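Local coordinates for protein Ufm1-specific protease (Caenorhabditis elegans, PDB 5EJJ) that is a thiol protease that cleaves the peptide bond at the C-terminal glycine of the ubiquitin-like modifier UFM1, releasing it from its target proteins, at residues C396-S400 against M497-T501; V491-N496 against H550-L556; T403-F408 against S487-V491. All blocks are in the same frame, centred on the assembly; numbering follows the deposited sequence.

Overall arrangement
All three contacts lie in the C78 peptidase part of the chain and are largely buried. Contacts 1 and 3 use the same helix, 396-409. Contact 1 takes its first turn, which carries the inferred active-site cysteine. Contact 3 takes a later part, and packs it on the loop before strand 491-494. Contact 2 pairs that strand with strand 552-557, and its end at 495-496 and 550-551 is more open to solvent. Contacts 1 and 2 join through the sheet, because strands 491-494 and 499-507 are neighbours. Contacts 2 and 3 share Val491. The chemistry differs: one hydroxyl pair plus small side chains in contact 1, backbone hydrogen bonds in contact 2, and CH-pi and apolar packing in contact 3.

Contact 1: C396-S400 against M497-T501; sequences CAYRS and MLAHT
The first turn of a helix, Cys396-Ser400, lies against the start of a strand, Ala499-Thr501, with Met497 and Leu498 leading in as loop. The two axes run nearly the same way, at 20°, and approach to 7.2 Å. Ala397 is level with Ala499 (CA to CA 5.1 Å) and Ser400 with Thr501 (CA to CA 5.8 Å). Cys396 points toward the strand with chi1 in p (58°). Its SG lies 3.8 Å from Ala499 N and 4.1 Å from Ala499 CB. Leu498, chi1 m and chi2 t, brings CD2 to 4.5 Å from Cys396 SG. This is the papain-like arrangement of clan CA: the inferred nucleophile Cys396 begins a helix packed on the sheet that carries the histidine side of the site. The inferred active-site His522 touches Cys396, and its ring also meets that of His500. His500 itself points away from the helix. With chi1 m and chi2 near 0°, its ND1 donates to Ala499 O at 2.6 Å. Small residues set the close spacing, with Ala397 CB 3.7 Å from Ala499 CB. One turn on, Ser400 (chi1 m, -80°) and Thr501 (chi1 -33°, between wells) both point across the interface. Their hydroxyls, Ser400 OG and Thr501 OG1, hydrogen-bond at 2.7 Å. Tyr398 points away from the strand, and its OH hydrogen-bonds Gln443 O.

Contact 2: V491-N496 against H550-L556; sequences VMIGGN and HFYNMVL
A very short hydrogen bond, Gly494 N to Asn553 O at 2.4 Å, marks this antiparallel strand pair. Gly494 is also the centre of an inverse gamma turn (phi/psi -85/89), where strand 491-494 ends. A CB on Gly494 would clash with Asn553 O. Strands 491-494 and 552-556 run at 162°, with axes 4.4 Å apart. Met492-Val555 and Gly494-Asn553 are hydrogen-bonded pairs; Ile493-Met554 between them is non-hydrogen-bonded. The other bonds are Met492 N to Val555 O 3.3 Å, Val555 N to Met492 O 2.9 Å and Asn553 N to Gly494 O 3.0 Å. Beyond the strand, Phe551 N bonds weakly to Asn496 OD1 at 3.4 Å. On one face, Ile493 (chi1 t, chi2 p) puts CD1 3.4 Å from Met554 CG, and its CG1 is 3.9 Å from Tyr552 CD1. On the other, Met492 (chi1 t) puts SD 3.5 Å from Val555 CG1; helix 447-457 covers this face. Val491 CG1 (chi1 t) meets Leu556 CD1 at 3.8 Å. Strands 499-507 and 462-467 flank the pair, placing it inside the protease sheet. Backbone hydrogen bonds thus fix the register, while apolar side chains bind both faces to the surrounding core.

Contact 3: T403-F408 against S487-V491; sequences TIWSWF and SGTPV
The 487-491 segment crosses beside helix residues Thr403-Phe408 as it leads from helix 477-484 into strand 491-494. No hydrogen bond joins the two segments. Ser487 is marginal, with its O 4.2 Å from Trp407 CZ2. Gly488 takes a positive phi (53/24), and its O comes to 3.6 Å from Trp407 NE1. Thr489 turns extended (-92/156) with chi1 p. Its CG2 sits 3.6 Å from the centroid of the Trp407 six-membered ring, 10° off the normal, in a CH-pi contact over the face. The same CG2 is 4.1 Å from Phe408 CZ, while Thr489 OG1 hydrogen-bonds Pro557 O. Trp407 has chi1 t and chi2 105°, so its indole lies across the loop; Phe408 has chi1 m. In the papain-like fold of this C78 peptidase, the helix begun by the inferred active-site cysteine here packs on the loop entering the central sheet. Pro490 (-66/150, C-gamma exo) follows, and is the most covered residue. Its CD lies 3.9 Å from the centroid of the Trp407 five-membered ring, 26° off the normal, and 3.6 Å from Trp407 CD1. Pro490 faces Ile404 (chi1 m, chi2 t) at a CA to CA distance of 5.9 Å. Ile404 CG1 is 3.9 Å from Pro490 O. Val491 begins the strand and points away from the helix; its side chain touches Phe484 and Ile502.

Contact 1: C396-S400 against M497-T501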
# COMPACT_ATOMS: atom_id res chain seq x y z
N CYS A 396 27.56 1.17 10.79
CA CYS A 396 26.95 2.11 9.83
C CYS A 396 26.48 1.47 8.50
O CYS A 396 25.38 1.75 8.03
CB CYS A 396 27.85 3.35 9.58
SG CYS A 396 29.56 3.11 8.95
N ALA A 397 27.30 0.60 7.94
CA ALA A 397 26.95 -0.01 6.66
C ALA A 397 26.00 -1.18 6.85
O ALA A 397 25.26 -1.51 5.93
CB ALA A 397 28.20 -0.45 5.93
N TYR A 398 26.04 -1.81 8.01
CA TYR A 398 25.11 -2.90 8.31
C TYR A 398 23.69 -2.36 8.26
O TYR A 398 22.78 -2.97 7.68
CB TYR A 398 25.36 -3.45 9.71
CG TYR A 398 26.55 -4.36 9.84
CD1 TYR A 398 27.71 -3.92 10.45
CD2 TYR A 398 26.50 -5.67 9.38
CE1 TYR A 398 28.79 -4.76 10.59
CE2 TYR A 398 27.57 -6.51 9.50
CZ TYR A 398 28.72 -6.05 10.11
OH TYR A 398 29.81 -6.88 10.25
N ARG A 399 23.51 -1.22 8.90
CA ARG A 399 22.22 -0.56 8.98
C ARG A 399 21.68 -0.24 7.59
O ARG A 399 20.50 -0.49 7.32
CB ARG A 399 22.34 0.70 9.85
CG ARG A 399 22.80 0.41 11.27
CD ARG A 399 22.17 -0.88 11.76
NE ARG A 399 22.19 -1.03 13.21
CZ ARG A 399 21.37 -1.83 13.89
NH1 ARG A 399 20.45 -2.55 13.24
NH2 ARG A 399 21.44 -1.91 15.21
N SER A 400 22.53 0.31 6.72
CA SER A 400 22.12 0.60 5.35
C SER A 400 21.78 -0.68 4.62
O SER A 400 20.91 -0.69 3.75
CB SER A 400 23.21 1.33 4.59
OG SER A 400 23.19 2.70 4.93
N MET A 497 35.10 6.93 5.28
CA MET A 497 35.06 6.27 6.58
C MET A 497 33.64 5.86 6.93
O MET A 497 33.41 5.07 7.85
CB MET A 497 35.70 7.13 7.66
CG MET A 497 37.25 7.21 7.59
SD MET A 497 38.15 5.63 7.52
CE MET A 497 39.83 6.21 7.59
N LEU A 498 32.68 6.38 6.16
CA LEU A 498 31.26 6.30 6.51
C LEU A 498 30.36 5.67 5.45
O LEU A 498 30.74 5.56 4.29
CB LEU A 498 30.75 7.70 6.86
CG LEU A 498 31.37 8.25 8.14
CD1 LEU A 498 30.94 9.69 8.41
CD2 LEU A 498 31.01 7.33 9.32
N ALA A 499 29.17 5.26 5.87
CA ALA A 499 28.18 4.68 4.95
C ALA A 499 26.84 5.38 5.12
O ALA A 499 26.38 5.58 6.25
CB ALA A 499 28.03 3.18 5.20
N HIS A 500 26.23 5.78 4.01
CA HIS A 500 24.90 6.39 4.02
C HIS A 500 23.95 5.70 3.02
O HIS A 500 24.40 4.98 2.11
CB HIS A 500 24.98 7.89 3.69
CG HIS A 500 25.73 8.71 4.70
ND1 HIS A 500 26.22 8.19 5.87
CD2 HIS A 500 26.04 10.03 4.71
CE1 HIS A 500 26.82 9.15 6.56
NE2 HIS A 500 26.72 10.27 5.89
N THR A 501 22.65 5.92 3.18
CA THR A 501 21.69 5.46 2.19
C THR A 501 21.13 6.65 1.41
O THR A 501 20.78 7.67 2.00
CB THR A 501 20.53 4.68 2.82
OG1 THR A 501 21.00 3.95 3.96
CG2 THR A 501 19.95 3.71 1.81

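Contact 2: V491-N496 against H550-L556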
# COMPACT_ATOMS: atom_id res chain seq x y z
N VAL A 491 19.75 3.38 -2.24
CA VAL A 491 21.12 3.23 -2.69
C VAL A 491 22.07 3.36 -1.51
O VAL A 491 21.97 4.31 -0.72
CB VAL A 491 21.46 4.29 -3.76
CG1 VAL A 491 22.95 4.42 -3.95
CG2 VAL A 491 20.78 3.92 -5.07
N MET A 492 22.96 2.38 -1.36
CA MET A 492 24.01 2.51 -0.37
C MET A 492 25.22 3.18 -1.00
O MET A 492 25.80 2.70 -1.99
CB MET A 492 24.39 1.18 0.25
CG MET A 492 25.59 1.28 1.20
SD MET A 492 27.24 0.97 0.48
CE MET A 492 28.24 1.17 1.95
N ILE A 493 25.58 4.32 -0.41
CA ILE A 493 26.73 5.11 -0.83
C ILE A 493 27.88 4.78 0.12
O ILE A 493 27.79 4.97 1.34
CB ILE A 493 26.39 6.64 -0.89
CG1 ILE A 493 27.60 7.47 -1.31
CG2 ILE A 493 25.86 7.15 0.43
CD1 ILE A 493 27.93 7.38 -2.74
N GLY A 494 28.95 4.24 -0.46
CA GLY A 494 30.15 3.87 0.27
C GLY A 494 31.06 5.07 0.41
O GLY A 494 31.93 5.31 -0.43
N GLY A 495 30.84 5.82 1.49
CA GLY A 495 31.64 6.99 1.80
C GLY A 495 33.02 6.52 2.16
O GLY A 495 33.28 5.32 2.11
N ASN A 496 33.93 7.41 2.54
CA ASN A 496 35.23 6.85 2.84
C ASN A 496 35.38 6.20 4.22
O ASN A 496 35.70 5.00 4.31
CB ASN A 496 36.39 7.73 2.40
CG ASN A 496 36.66 7.58 0.90
OD1 ASN A 496 37.73 7.15 0.46
ND2 ASN A 496 35.64 7.91 0.11
N HIS A 550 38.23 12.38 -1.24
CA HIS A 550 38.11 10.93 -1.17
C HIS A 550 37.33 10.28 -2.31
O HIS A 550 36.71 10.97 -3.11
CB HIS A 550 37.43 10.55 0.13
CG HIS A 550 38.23 10.89 1.34
ND1 HIS A 550 38.01 12.03 2.09
CD2 HIS A 550 39.26 10.25 1.94
CE1 HIS A 550 38.86 12.07 3.10
NE2 HIS A 550 39.63 11.00 3.03
N PHE A 551 37.37 8.95 -2.37
CA PHE A 551 36.69 8.20 -3.44
C PHE A 551 35.46 7.48 -2.89
O PHE A 551 35.50 6.97 -1.78
CB PHE A 551 37.65 7.24 -4.16
CG PHE A 551 37.82 5.91 -3.48
CD1 PHE A 551 38.84 5.71 -2.58
CD2 PHE A 551 36.97 4.85 -3.78
CE1 PHE A 551 39.00 4.47 -1.96
CE2 PHE A 551 37.11 3.62 -3.15
CZ PHE A 551 38.13 3.42 -2.26
N TYR A 552 34.38 7.44 -3.67
CA TYR A 552 33.12 6.89 -3.17
C TYR A 552 32.63 5.70 -4.00
O TYR A 552 32.69 5.73 -5.23
CB TYR A 552 32.04 7.97 -3.16
CG TYR A 552 32.11 8.92 -1.98
CD1 TYR A 552 31.21 8.81 -0.93
CD2 TYR A 552 33.03 9.95 -1.93
CE1 TYR A 552 31.24 9.68 0.14
CE2 TYR A 552 33.07 10.83 -0.85
CZ TYR A 552 32.17 10.68 0.19
OH TYR A 552 32.17 11.52 1.27
N ASN A 553 32.17 4.64 -3.33
CA ASN A 553 31.51 3.51 -4.01
C ASN A 553 29.98 3.48 -3.78
O ASN A 553 29.48 3.92 -2.74
CB ASN A 553 32.19 2.17 -3.66
CG ASN A 553 33.36 1.83 -4.60
OD1 ASN A 553 33.67 2.60 -5.51
ND2 ASN A 553 34.02 0.69 -4.36
N MET A 554 29.23 3.00 -4.77
CA MET A 554 27.77 3.00 -4.72
C MET A 554 27.19 1.65 -5.15
O MET A 554 27.50 1.13 -6.24
CB MET A 554 27.22 4.11 -5.63
CG MET A 554 26.46 5.21 -4.91
SD MET A 554 26.30 6.75 -5.87
CE MET A 554 28.02 7.10 -6.25
N VAL A 555 26.36 1.06 -4.28
CA VAL A 555 25.69 -0.19 -4.62
C VAL A 555 24.20 0.06 -4.89
O VAL A 555 23.53 0.76 -4.12
CB VAL A 555 25.96 -1.33 -3.59
CG1 VAL A 555 25.90 -0.81 -2.18
CG2 VAL A 555 24.98 -2.47 -3.78
N LEU A 556 23.74 -0.51 -6.00
CA LEU A 556 22.46 -0.21 -6.62
C LEU A 556 21.66 -1.49 -6.81
O LEU A 556 21.74 -2.12 -7.88
CB LEU A 556 22.69 0.41 -7.99
CG LEU A 556 22.73 1.93 -8.09
CD1 LEU A 556 23.71 2.52 -7.12
CD2 LEU A 556 23.07 2.36 -9.50

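Contact 3: T403-F408 against S487-V491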
# COMPACT_ATOMS: atom_id res chain seq x y z
N THR A 403 18.27 -1.46 5.90
CA THR A 403 17.33 -0.64 5.14
C THR A 403 17.10 -1.23 3.76
O THR A 403 15.98 -1.54 3.41
CB THR A 403 17.81 0.81 5.02
OG1 THR A 403 17.81 1.42 6.32
CG2 THR A 403 16.89 1.58 4.10
N ILE A 404 18.14 -1.44 2.98
CA ILE A 404 17.96 -2.05 1.66
C ILE A 404 17.19 -3.36 1.77
O ILE A 404 16.42 -3.71 0.88
CB ILE A 404 19.31 -2.29 0.95
CG1 ILE A 404 20.01 -0.95 0.70
CG2 ILE A 404 19.13 -3.00 -0.39
CD1 ILE A 404 21.37 -1.11 0.14
N TRP A 405 17.37 -4.08 2.87
CA TRP A 405 16.70 -5.36 3.01
C TRP A 405 15.22 -5.13 3.22
O TRP A 405 14.38 -5.71 2.52
CB TRP A 405 17.27 -6.19 4.17
CG TRP A 405 16.75 -7.61 4.19
CD1 TRP A 405 15.51 -8.01 4.57
CD2 TRP A 405 17.47 -8.79 3.82
NE1 TRP A 405 15.40 -9.38 4.46
CE2 TRP A 405 16.59 -9.88 3.99
CE3 TRP A 405 18.76 -9.04 3.36
CZ2 TRP A 405 16.97 -11.19 3.73
CZ3 TRP A 405 19.13 -10.35 3.10
CH2 TRP A 405 18.24 -11.41 3.29
N SER A 406 14.91 -4.26 4.17
CA SER A 406 13.53 -3.98 4.51
C SER A 406 12.74 -3.56 3.27
O SER A 406 11.56 -3.90 3.12
CB SER A 406 13.45 -2.91 5.59
OG SER A 406 13.58 -1.61 5.05
N TRP A 407 13.39 -2.84 2.36
CA TRP A 407 12.71 -2.45 1.13
C TRP A 407 12.28 -3.69 0.36
O TRP A 407 11.22 -3.70 -0.25
CB TRP A 407 13.58 -1.56 0.26
CG TRP A 407 12.95 -1.09 -1.01
CD1 TRP A 407 12.47 0.16 -1.26
CD2 TRP A 407 12.76 -1.83 -2.22
NE1 TRP A 407 11.98 0.23 -2.54
CE2 TRP A 407 12.14 -0.98 -3.15
CE3 TRP A 407 13.04 -3.15 -2.61
CZ2 TRP A 407 11.80 -1.39 -4.44
CZ3 TRP A 407 12.69 -3.55 -3.90
CH2 TRP A 407 12.09 -2.67 -4.79
N PHE A 408 13.10 -4.74 0.39
CA PHE A 408 12.76 -5.95 -0.36
C PHE A 408 11.59 -6.78 0.23
O PHE A 408 10.89 -7.50 -0.51
CB PHE A 408 14.01 -6.80 -0.64
CG PHE A 408 14.79 -6.35 -1.84
CD1 PHE A 408 15.85 -5.46 -1.70
CD2 PHE A 408 14.45 -6.79 -3.12
CE1 PHE A 408 16.56 -5.03 -2.81
CE2 PHE A 408 15.15 -6.36 -4.24
CZ PHE A 408 16.20 -5.47 -4.09
N SER A 487 14.87 0.83 -11.14
CA SER A 487 15.00 -0.15 -10.09
C SER A 487 14.37 0.40 -8.81
O SER A 487 13.82 -0.35 -8.00
CB SER A 487 16.48 -0.52 -9.89
OG SER A 487 17.04 -1.01 -11.11
N GLY A 488 14.44 1.72 -8.64
CA GLY A 488 13.80 2.40 -7.53
C GLY A 488 14.10 1.92 -6.12
O GLY A 488 13.30 2.15 -5.22
N THR A 489 15.24 1.27 -5.92
CA THR A 489 15.67 0.79 -4.61
C THR A 489 16.55 1.80 -3.87
O THR A 489 17.19 2.64 -4.50
CB THR A 489 16.48 -0.47 -4.76
OG1 THR A 489 17.46 -0.27 -5.80
CG2 THR A 489 15.57 -1.61 -5.15
N PRO A 490 16.59 1.72 -2.53
CA PRO A 490 17.46 2.67 -1.85
C PRO A 490 18.90 2.35 -2.22
O PRO A 490 19.24 1.20 -2.52
CB PRO A 490 17.21 2.40 -0.36
CG PRO A 490 16.02 1.49 -0.30
CD PRO A 490 16.00 0.74 -1.60
N VAL A 491 19.75 3.38 -2.24
CA VAL A 491 21.12 3.23 -2.69
C VAL A 491 22.07 3.36 -1.51
O VAL A 491 21.97 4.31 -0.72
CB VAL A 491 21.46 4.29 -3.76
CG1 VAL A 491 22.95 4.42 -3.95
CG2 VAL A 491 20.78 3.92 -5.07